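Long-range contact in pantothenate synthetase (Francisella tularensis subsp. tularensis, PDB 3N8H), which probably catalyses the ATP-dependent condensation of pantoate with beta-alanine to pantothenate through a pantoyl-adenylate intermediate: residues A229-I241 with A244-K258. Residues are numbered along the deposited sequence; the frame is centred on the assembly and turned at random. Where two conformers were deposited one is given.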
loop_
_atom_site.group_PDB
_atom_site.type_symbol
_atom_site.label_atom_id
_atom_site.label_comp_id
_atom_site.label_asym_id
_atom_site.label_seq_id
_atom_site.Cartn_x
_atom_site.Cartn_y
_atom_site.Cartn_z
ATOM N N ALA A 229 17.484 32.406 -11.687
ATOM C CA ALA A 229 16.862 31.127 -11.367
ATOM C C ALA A 229 17.221 30.090 -12.452
ATOM O O ALA A 229 17.632 30.468 -13.547
ATOM C CB ALA A 229 15.359 31.306 -11.283
ATOM N N LYS A 230 17.078 28.799 -12.149
ATOM C CA LYS A 230 17.222 27.745 -13.175
ATOM C C LYS A 230 15.953 26.937 -13.318
ATOM O O LYS A 230 15.551 26.190 -12.423
ATOM C CB LYS A 230 18.410 26.811 -12.911
ATOM C CG LYS A 230 19.739 27.378 -13.423
ATOM C CD LYS A 230 20.942 26.863 -12.643
ATOM C CE LYS A 230 22.238 27.497 -13.161
ATOM N NZ LYS A 230 23.154 27.923 -12.062
ATOM N N LEU A 231 15.318 27.106 -14.462
ATOM C CA LEU A 231 14.053 26.453 -14.717
ATOM C C LEU A 231 14.288 24.934 -14.865
ATOM O O LEU A 231 15.175 24.503 -15.587
ATOM C CB LEU A 231 13.417 27.087 -15.958
ATOM C CG LEU A 231 11.931 26.942 -16.299
ATOM C CD1 LEU A 231 11.650 25.553 -16.823
ATOM C CD2 LEU A 231 11.026 27.283 -15.117
ATOM N N GLN A 232 13.528 24.137 -14.120
ATOM C CA GLN A 232 13.514 22.679 -14.283
ATOM C C GLN A 232 12.595 22.261 -15.427
ATOM O O GLN A 232 12.998 21.532 -16.350
ATOM C CB GLN A 232 13.061 21.997 -12.981
ATOM C CG GLN A 232 14.040 22.118 -11.833
ATOM C CD GLN A 232 14.855 20.844 -11.617
ATOM O OE1 GLN A 232 14.353 19.867 -11.044
ATOM N NE2 GLN A 232 16.123 20.853 -12.064
ATOM N N TYR A 233 11.340 22.689 -15.345
ATOM C CA TYR A 233 10.398 22.428 -16.428
ATOM C C TYR A 233 9.290 23.452 -16.387
ATOM O O TYR A 233 9.023 24.074 -15.351
ATOM C CB TYR A 233 9.831 21.000 -16.366
ATOM C CG TYR A 233 9.016 20.702 -15.127
ATOM C CD1 TYR A 233 9.582 20.025 -14.041
ATOM C CD2 TYR A 233 7.689 21.106 -15.032
ATOM C CE1 TYR A 233 8.842 19.756 -12.901
ATOM C CE2 TYR A 233 6.946 20.844 -13.898
ATOM C CZ TYR A 233 7.525 20.166 -12.836
ATOM O OH TYR A 233 6.775 19.902 -11.708
ATOM N N ILE A 234 8.687 23.674 -17.542
ATOM C CA ILE A 234 7.437 24.417 -17.615
ATOM C C ILE A 234 6.597 23.750 -18.695
ATOM O O ILE A 234 7.090 23.453 -19.794
ATOM C CB ILE A 234 7.639 25.933 -17.889
ATOM C CG1 ILE A 234 6.313 26.695 -17.743
ATOM C CG2 ILE A 234 8.293 26.175 -19.269
ATOM C CD1 ILE A 234 6.510 28.218 -17.619
ATOM N N GLN A 235 5.342 23.471 -18.370
ATOM C CA GLN A 235 4.486 22.737 -19.290
ATOM C C GLN A 235 3.028 23.112 -19.128
ATOM O O GLN A 235 2.574 23.490 -18.032
ATOM C CB GLN A 235 4.625 21.231 -19.045
ATOM C CG GLN A 235 5.977 20.659 -19.418
ATOM C CD GLN A 235 5.873 19.302 -20.087
ATOM O OE1 GLN A 235 4.801 18.689 -20.136
ATOM N NE2 GLN A 235 6.995 18.821 -20.601
ATOM N N LYS A 236 2.289 23.003 -20.223
ATOM C CA LYS A 236 0.833 23.060 -20.161
ATOM C C LYS A 236 0.277 21.655 -20.084
ATOM O O LYS A 236 0.534 20.830 -20.950
ATOM C CB LYS A 236 0.254 23.759 -21.385
ATOM C CG LYS A 236 0.796 25.153 -21.608
ATOM C CD LYS A 236 0.261 25.753 -22.896
ATOM C CE LYS A 236 1.049 26.980 -23.288
ATOM N NZ LYS A 236 0.540 27.568 -24.577
ATOM N N LEU A 237 -0.465 21.375 -19.026
ATOM C CA LEU A 237 -1.198 20.120 -18.933
ATOM C C LEU A 237 -2.667 20.495 -18.870
ATOM O O LEU A 237 -3.100 21.174 -17.935
ATOM C CB LEU A 237 -0.793 19.334 -17.685
ATOM C CG LEU A 237 -0.964 17.804 -17.630
ATOM C CD1 LEU A 237 -1.581 17.373 -16.296
ATOM C CD2 LEU A 237 -1.740 17.227 -18.816
ATOM N N ASN A 238 -3.432 20.078 -19.873
ATOM C CA ASN A 238 -4.822 20.502 -19.964
ATOM C C ASN A 238 -4.894 22.023 -20.083
ATOM O O ASN A 238 -4.337 22.594 -21.022
ATOM C CB ASN A 238 -5.618 19.986 -18.765
ATOM C CG ASN A 238 -5.941 18.513 -18.886
ATOM O OD1 ASN A 238 -6.861 18.134 -19.611
ATOM N ND2 ASN A 238 -5.174 17.671 -18.197
ATOM N N ASN A 239 -5.561 22.690 -19.149
ATOM C CA ASN A 239 -5.589 24.148 -19.211
ATOM C C ASN A 239 -4.810 24.814 -18.078
ATOM O O ASN A 239 -5.070 25.968 -17.723
ATOM C CB ASN A 239 -7.025 24.679 -19.299
ATOM C CG ASN A 239 -7.956 24.017 -18.301
ATOM O OD1 ASN A 239 -7.586 23.783 -17.147
ATOM N ND2 ASN A 239 -9.179 23.712 -18.744
ATOM N N ARG A 240 -3.839 24.088 -17.532
ATOM C CA ARG A 240 -2.998 24.628 -16.466
ATOM C C ARG A 240 -1.565 24.729 -16.935
ATOM O O ARG A 240 -1.132 23.990 -17.820
ATOM C CB ARG A 240 -3.071 23.744 -15.212
ATOM C CG ARG A 240 -4.500 23.484 -14.742
ATOM C CD ARG A 240 -4.551 22.724 -13.432
ATOM N NE ARG A 240 -4.135 23.566 -12.321
ATOM C CZ ARG A 240 -4.951 24.357 -11.634
ATOM N NH1 ARG A 240 -6.247 24.421 -11.921
ATOM N NH2 ARG A 240 -4.470 25.080 -10.651
ATOM N N ILE A 241 -0.840 25.672 -16.355
ATOM C CA ILE A 241 0.606 25.702 -16.448
ATOM C C ILE A 241 1.210 25.065 -15.197
ATOM O O ILE A 241 0.831 25.412 -14.066
ATOM C CB ILE A 241 1.124 27.138 -16.529
ATOM C CG1 ILE A 241 0.519 27.869 -17.728
ATOM C CG2 ILE A 241 2.652 27.155 -16.585
ATOM C CD1 ILE A 241 0.834 27.226 -19.081
ATOM N N ALA A 244 8.539 24.232 -12.257
ATOM C CA ALA A 244 9.419 24.030 -11.117
ATOM C C ALA A 244 10.738 24.673 -11.509
ATOM O O ALA A 244 11.138 24.646 -12.699
ATOM C CB ALA A 244 9.641 22.527 -10.847
ATOM N N PHE A 245 11.419 25.233 -10.522
ATOM C CA PHE A 245 12.700 25.904 -10.773
ATOM C C PHE A 245 13.525 25.914 -9.503
ATOM O O PHE A 245 12.984 25.744 -8.407
ATOM C CB PHE A 245 12.470 27.341 -11.237
ATOM C CG PHE A 245 11.655 28.158 -10.278
ATOM C CD1 PHE A 245 12.273 28.904 -9.284
ATOM C CD2 PHE A 245 10.262 28.168 -10.361
ATOM C CE1 PHE A 245 11.528 29.656 -8.386
ATOM C CE2 PHE A 245 9.500 28.919 -9.461
ATOM C CZ PHE A 245 10.134 29.664 -8.472
ATOM N N TYR A 246 14.836 26.110 -9.657
ATOM C CA TYR A 246 15.731 26.269 -8.530
ATOM C C TYR A 246 16.116 27.741 -8.432
ATOM O O TYR A 246 16.296 28.404 -9.449
ATOM C CB TYR A 246 17.020 25.453 -8.723
ATOM C CG TYR A 246 16.967 24.015 -8.253
ATOM C CD1 TYR A 246 17.221 23.688 -6.927
ATOM C CD2 TYR A 246 16.672 22.981 -9.141
ATOM C CE1 TYR A 246 17.183 22.370 -6.499
ATOM C CE2 TYR A 246 16.616 21.659 -8.720
ATOM C CZ TYR A 246 16.874 21.361 -7.404
ATOM O OH TYR A 246 16.824 20.050 -6.980
ATOM N N ILE A 247 16.226 28.257 -7.205
ATOM C CA ILE A 247 16.992 29.479 -6.979
ATOM C C ILE A 247 18.065 29.075 -5.979
ATOM O O ILE A 247 17.750 28.640 -4.853
ATOM C CB ILE A 247 16.145 30.678 -6.455
ATOM C CG1 ILE A 247 14.949 30.931 -7.371
ATOM C CG2 ILE A 247 17.010 31.951 -6.362
ATOM C CD1 ILE A 247 14.011 31.993 -6.857
ATOM N N GLY A 248 19.324 29.165 -6.394
ATOM C CA GLY A 248 20.389 28.529 -5.632
ATOM C C GLY A 248 20.077 27.047 -5.468
ATOM O O GLY A 248 19.867 26.331 -6.457
ATOM N N LYS A 249 20.040 26.581 -4.218
ATOM C CA LYS A 249 19.776 25.166 -3.927
ATOM C C LYS A 249 18.328 24.906 -3.548
ATOM O O LYS A 249 17.972 23.793 -3.130
ATOM C CB LYS A 249 20.669 24.659 -2.791
ATOM C CG LYS A 249 22.068 24.242 -3.213
ATOM C CD LYS A 249 23.065 25.371 -3.065
ATOM C CE LYS A 249 24.471 24.895 -3.428
ATOM N NZ LYS A 249 25.528 25.917 -3.150
ATOM N N VAL A 250 17.489 25.928 -3.700
ATOM C CA VAL A 250 16.105 25.839 -3.248
ATOM C C VAL A 250 15.209 25.511 -4.422
ATOM O O VAL A 250 15.155 26.265 -5.390
ATOM C CB VAL A 250 15.626 27.165 -2.552
ATOM C CG1 VAL A 250 14.148 27.055 -2.104
ATOM C CG2 VAL A 250 16.514 27.489 -1.381
ATOM N N ARG A 251 14.500 24.383 -4.337
ATOM C CA ARG A 251 13.661 23.967 -5.450
ATOM C C ARG A 251 12.199 24.295 -5.139
ATOM O O ARG A 251 11.647 23.779 -4.171
ATOM C CB ARG A 251 13.822 22.474 -5.739
ATOM C CG ARG A 251 13.181 22.000 -7.043
ATOM C CD ARG A 251 13.231 20.454 -7.154
ATOM N NE ARG A 251 12.557 20.027 -8.366
ATOM C CZ ARG A 251 11.248 19.779 -8.446
ATOM N NH1 ARG A 251 10.499 19.869 -7.370
ATOM N NH2 ARG A 251 10.700 19.423 -9.601
ATOM N N LEU A 252 11.599 25.163 -5.950
ATOM C CA LEU A 252 10.186 25.552 -5.797
ATOM C C LEU A 252 9.327 25.124 -6.989
ATOM O O LEU A 252 9.831 25.043 -8.111
ATOM C CB LEU A 252 10.077 27.063 -5.650
ATOM C CG LEU A 252 10.847 27.657 -4.465
ATOM C CD1 LEU A 252 10.574 29.147 -4.395
ATOM C CD2 LEU A 252 10.485 26.926 -3.148
ATOM N N ILE A 253 8.036 24.857 -6.737
ATOM C CA ILE A 253 7.108 24.448 -7.786
ATOM C C ILE A 253 5.850 25.283 -7.700
ATOM O O ILE A 253 5.561 25.918 -6.663
ATOM C CB ILE A 253 6.726 22.931 -7.715
ATOM C CG1 ILE A 253 5.558 22.659 -6.737
ATOM C CG2 ILE A 253 7.943 22.080 -7.380
ATOM C CD1 ILE A 253 5.163 21.184 -6.616
ATOM N N ASP A 254 5.110 25.278 -8.798
ATOM C CA ASP A 254 3.841 25.981 -8.886
ATOM C C ASP A 254 2.955 25.393 -10.008
ATOM O O ASP A 254 3.435 24.760 -10.949
ATOM C CB ASP A 254 4.103 27.485 -9.121
ATOM C CG ASP A 254 2.907 28.349 -8.769
ATOM O OD1 ASP A 254 1.853 27.802 -8.308
ATOM O OD2 ASP A 254 3.002 29.573 -8.982
ATOM N N ASN A 255 1.650 25.594 -9.897
ATOM C CA ASN A 255 0.782 25.371 -11.031
ATOM C C ASN A 255 -0.404 26.324 -10.895
ATOM O O ASN A 255 -0.782 26.701 -9.781
ATOM C CB ASN A 255 0.334 23.907 -11.093
ATOM C CG ASN A 255 -0.747 23.622 -10.131
ATOM O OD1 ASN A 255 -1.939 23.816 -10.435
ATOM N ND2 ASN A 255 -0.357 23.237 -8.925
ATOM N N PHE A 256 -0.949 26.756 -12.020
ATOM C CA PHE A 256 -2.109 27.656 -12.039
ATOM C C PHE A 256 -2.805 27.520 -13.391
ATOM O O PHE A 256 -2.209 27.012 -14.346
ATOM C CB PHE A 256 -1.663 29.121 -11.805
ATOM C CG PHE A 256 -0.359 29.484 -12.497
ATOM C CD1 PHE A 256 -0.322 29.702 -13.864
ATOM C CD2 PHE A 256 0.831 29.586 -11.777
ATOM C CE1 PHE A 256 0.875 30.039 -14.513
ATOM C CE2 PHE A 256 2.039 29.907 -12.419
ATOM C CZ PHE A 256 2.049 30.133 -13.801
ATOM N N LEU A 257 -4.061 27.957 -13.471
ATOM C CA LEU A 257 -4.786 28.009 -14.744
ATOM C C LEU A 257 -4.067 28.935 -15.719
ATOM O O LEU A 257 -3.601 29.993 -15.327
ATOM C CB LEU A 257 -6.203 28.521 -14.521
ATOM C CG LEU A 257 -7.137 27.618 -13.716
ATOM C CD1 LEU A 257 -8.418 28.354 -13.364
ATOM C CD2 LEU A 257 -7.449 26.364 -14.515
ATOM N N LYS A 258 -3.967 28.528 -16.985
ATOM C CA LYS A 258 -3.297 29.334 -18.008
ATOM C C LYS A 258 -3.993 30.675 -18.216
ATOM O O LYS A 258 -3.340 31.698 -18.390
ATOM C CB LYS A 258 -3.194 28.549 -19.326
ATOM C CG LYS A 258 -2.535 29.303 -20.494
ATOM C CD LYS A 258 -3.554 30.121 -21.289
ATOM C CE LYS A 258 -2.977 30.658 -22.598
ATOM N NZ LYS A 258 -2.622 29.567 -23.555
HETATM O O HOH W 1 4.634 21.922 -10.750
#
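N255 OD1 is gripped by two nitrogens of one arginine. R240 NE lies 2.9 Å and R240 NH2 2.8 Å from N255 OD1, which sits close to the guanidinium plane. The amide and guanidinium planes are turned 59° apart. R240 bends at chi3 (72°), which turns the guanidinium toward strand 250-257, where the backbone of F256 and L257 lies over one face. L257 CD2 also packs against NH1. R240 NH2 forms a salt bridge with E151, and N255 ND2 bonds to the E151 backbone oxygen, so the pair is tied to a predicted ATP-binding residue. Next to it, I241 and F256 exchange two backbone hydrogen bonds. The side chain of I241 packs on the F256 ring, with I241 CB 3.5 Å from F256 CE1.

Farther along strand 240-247, A244 O accepts from both Q232 N (2.8 Å) and Y233 N (3.3 Å), which come from the same face of its carbonyl plane. The Y233 ring lies against A244 CB, and its hydroxyl bonds to E120. A water bridges Y233 OH and D254 O. R251, extended from CG to NE, gives a nearly straight bond (174°) from NE to Q232 OE1. R251 also pairs with E120 through NH1. The Q232 amide meets the edge of the Y246 ring, its plane nearly perpendicular to the ring. K230 and Y246 form a hydrogen-bonded antiparallel pair.

The contact holds together a three-stranded antiparallel meander of two consecutive hairpins, with a classic beta bulge where Q232 and Y233 face A244.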